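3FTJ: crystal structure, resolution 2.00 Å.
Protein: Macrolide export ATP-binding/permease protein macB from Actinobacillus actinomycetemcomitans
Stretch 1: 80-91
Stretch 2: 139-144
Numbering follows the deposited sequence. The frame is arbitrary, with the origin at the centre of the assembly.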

# COMPACT_ATOMS: atom_id res chain seq x y z
N GLN A 80 -3.34 6.97 -4.96
CA GLN A 80 -4.67 6.62 -4.42
C GLN A 80 -4.62 5.85 -3.10
O GLN A 80 -5.66 5.44 -2.58
CB GLN A 80 -5.48 5.81 -5.44
CG GLN A 80 -5.78 6.53 -6.75
CD GLN A 80 -6.30 7.95 -6.53
OE1 GLN A 80 -7.21 8.17 -5.73
NE2 GLN A 80 -5.71 8.91 -7.23
N TYR A 81 -3.42 5.63 -2.57
CA TYR A 81 -3.28 4.82 -1.37
C TYR A 81 -4.13 5.32 -0.20
O TYR A 81 -4.81 4.54 0.45
CB TYR A 81 -1.81 4.69 -0.94
CG TYR A 81 -1.63 3.86 0.31
CD1 TYR A 81 -1.62 4.44 1.56
CD2 TYR A 81 -1.51 2.47 0.23
CE1 TYR A 81 -1.46 3.69 2.71
CE2 TYR A 81 -1.35 1.71 1.38
CZ TYR A 81 -1.33 2.32 2.61
OH TYR A 81 -1.19 1.58 3.76
N PHE A 82 -4.08 6.62 0.06
CA PHE A 82 -4.74 7.16 1.24
C PHE A 82 -6.25 7.04 1.16
O PHE A 82 -6.91 6.73 2.15
CB PHE A 82 -4.31 8.61 1.47
CG PHE A 82 -2.83 8.79 1.52
CD1 PHE A 82 -2.12 8.45 2.66
CD2 PHE A 82 -2.14 9.26 0.42
CE1 PHE A 82 -0.74 8.61 2.71
CE2 PHE A 82 -0.77 9.41 0.46
CZ PHE A 82 -0.07 9.08 1.61
N ASP A 83 -6.80 7.27 -0.03
CA ASP A 83 -8.23 7.16 -0.24
C ASP A 83 -8.73 5.73 -0.05
O ASP A 83 -9.70 5.49 0.67
CB ASP A 83 -8.59 7.66 -1.64
CG ASP A 83 -10.09 7.56 -1.93
OD1 ASP A 83 -10.89 7.84 -1.01
OD2 ASP A 83 -10.45 7.19 -3.07
N VAL A 84 -8.06 4.78 -0.68
CA VAL A 84 -8.51 3.39 -0.66
C VAL A 84 -8.32 2.74 0.71
O VAL A 84 -9.04 1.81 1.07
CB VAL A 84 -7.79 2.56 -1.74
CG1 VAL A 84 -8.19 1.10 -1.64
CG2 VAL A 84 -8.11 3.11 -3.12
N GLU A 85 -7.37 3.25 1.48
CA GLU A 85 -7.12 2.70 2.81
C GLU A 85 -7.91 3.44 3.88
O GLU A 85 -7.90 3.06 5.05
CB GLU A 85 -5.63 2.73 3.14
CG GLU A 85 -4.80 1.78 2.30
CD GLU A 85 -4.92 0.35 2.76
OE1 GLU A 85 -4.59 -0.55 1.96
OE2 GLU A 85 -5.35 0.11 3.91
N GLY A 86 -8.59 4.50 3.48
CA GLY A 86 -9.37 5.32 4.40
C GLY A 86 -8.56 6.09 5.41
O GLY A 86 -8.94 6.20 6.58
N LEU A 87 -7.42 6.64 4.98
CA LEU A 87 -6.61 7.47 5.85
C LEU A 87 -6.97 8.92 5.55
O LEU A 87 -6.82 9.37 4.42
CB LEU A 87 -5.11 7.23 5.63
CG LEU A 87 -4.50 5.92 6.14
CD1 LEU A 87 -5.26 4.75 5.58
CD2 LEU A 87 -3.04 5.80 5.76
N LYS A 88 -7.46 9.64 6.56
CA LYS A 88 -7.93 11.01 6.38
C LYS A 88 -6.78 12.01 6.46
O LYS A 88 -6.01 12.00 7.42
CB LYS A 88 -8.97 11.36 7.45
CG LYS A 88 -10.16 10.41 7.53
CD LYS A 88 -11.23 10.91 8.51
CE LYS A 88 -11.17 10.20 9.87
NZ LYS A 88 -9.95 10.54 10.67
N LEU A 89 -6.67 12.90 5.48
CA LEU A 89 -5.70 13.99 5.57
C LEU A 89 -6.05 14.85 6.79
O LEU A 89 -7.18 15.30 6.93
CB LEU A 89 -5.70 14.85 4.30
CG LEU A 89 -4.77 16.07 4.27
CD1 LEU A 89 -3.31 15.68 4.44
CD2 LEU A 89 -4.95 16.86 2.99
N LYS A 90 -5.07 15.05 7.66
CA LYS A 90 -5.27 15.84 8.88
C LYS A 90 -4.55 17.17 8.80
O LYS A 90 -4.91 18.11 9.50
CB LYS A 90 -4.77 15.07 10.11
CG LYS A 90 -5.60 13.84 10.45
CD LYS A 90 -7.07 14.20 10.62
CE LYS A 90 -7.95 12.96 10.72
NZ LYS A 90 -9.40 13.31 10.69
N GLN A 91 -3.53 17.25 7.95
CA GLN A 91 -2.69 18.45 7.89
C GLN A 91 -1.75 18.44 6.68
O GLN A 91 -1.28 17.38 6.26
CB GLN A 91 -1.89 18.57 9.19
CG GLN A 91 -0.98 19.77 9.24
CD GLN A 91 -0.09 19.78 10.46
OE1 GLN A 91 -0.12 18.85 11.28
NE2 GLN A 91 0.72 20.82 10.60
N GLY A 139 2.82 16.27 4.76
CA GLY A 139 1.49 16.11 5.32
C GLY A 139 1.40 15.03 6.38
O GLY A 139 2.39 14.36 6.70
N VAL A 140 0.19 14.87 6.92
CA VAL A 140 -0.11 13.93 7.99
C VAL A 140 -1.50 13.35 7.77
O VAL A 140 -2.43 14.08 7.46
CB VAL A 140 -0.10 14.63 9.36
CG1 VAL A 140 -0.38 13.63 10.48
CG2 VAL A 140 1.22 15.32 9.60
N VAL A 141 -1.63 12.03 7.92
CA VAL A 141 -2.93 11.37 7.80
C VAL A 141 -3.28 10.64 9.09
O VAL A 141 -2.42 10.39 9.93
CB VAL A 141 -2.95 10.35 6.64
CG1 VAL A 141 -2.88 11.06 5.29
CG2 VAL A 141 -1.81 9.35 6.79
N SER A 142 -4.56 10.30 9.25
CA SER A 142 -4.97 9.46 10.37
C SER A 142 -4.36 8.08 10.16
O SER A 142 -4.00 7.72 9.04
CB SER A 142 -6.49 9.36 10.43
OG SER A 142 -6.99 8.75 9.26
N ASP A 143 -4.22 7.30 11.22
CA ASP A 143 -3.55 6.01 11.09
C ASP A 143 -4.48 4.81 10.87
O ASP A 143 -5.70 4.94 10.93
CB ASP A 143 -2.61 5.74 12.27
CG ASP A 143 -3.08 6.37 13.55
OD1 ASP A 143 -4.30 6.36 13.80
OD2 ASP A 143 -2.22 6.89 14.30
N GLN A 144 -3.88 3.66 10.61
CA GLN A 144 -4.61 2.43 10.34
C GLN A 144 -5.38 1.95 11.56
O GLN A 144 -4.79 1.44 12.51
CB GLN A 144 -3.66 1.34 9.85
CG GLN A 144 -3.04 1.60 8.49
CD GLN A 144 -4.08 1.71 7.39
OE1 GLN A 144 -5.12 2.34 7.56
NE2 GLN A 144 -3.80 1.09 6.24
O HOH W 1 -7.75 5.32 9.39

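The backbone sets the frame of this contact. Two short strands pair antiparallel, with Leu89 opposite Val141 in a non-hydrogen-bonded pair and Gln91 opposite Val140 in a hydrogen-bonded one. The register slips by one residue between them, a beta bulge, and Val140 O absorbs the slip: it accepts a short, nearly straight bond from Lys90 N at 2.8 Å and a weak one from Gln91 N at 3.4 Å. Val140 N returns a bond to Gln91 O at 3.0 Å. On the far side of the Leu89 pair, Ser142 N donates to Lys88 O at 2.9 Å, and the same carbonyl lies 3.2 Å from Val141 CA in a CA-H...O contact.

Side chains extend the polar pattern past the strands. Where the ladder runs out, Ser142 OG, in the p rotamer, accepts from Lys88 N at 2.9 Å, so a hydroxyl does the work of a backbone carbonyl. Farther along, Gln144 NE2 reaches back to Glu85 OE2 at 3.0 Å, tying the loop to the last turn of the helix. A water donates to both Gly86 O (3.2 Å) and Asp143 O (2.6 Å), bridging the two stretches.

The apolar part centres on Val141: its CG1 lies 3.8 Å from Phe82 CD1, meeting the ring obliquely, and its CG2 lies 3.9 Å from Leu87 CD2. One strand valine thus meets both a helix residue and the loop that follows the helix. Leu87 CG also packs 3.4 Å from Ser142 O, a carbonyl buried here without a hydrogen-bonding partner.

Glycine appears at two demanding points. Gly86, at phi 68°, closes the helix in a Schellman motif, with Leu87 N bonded to Phe82 O at 2.9 Å. At Gly139, an ideal CB would sit a tight 3.1 Å from Gln91 O.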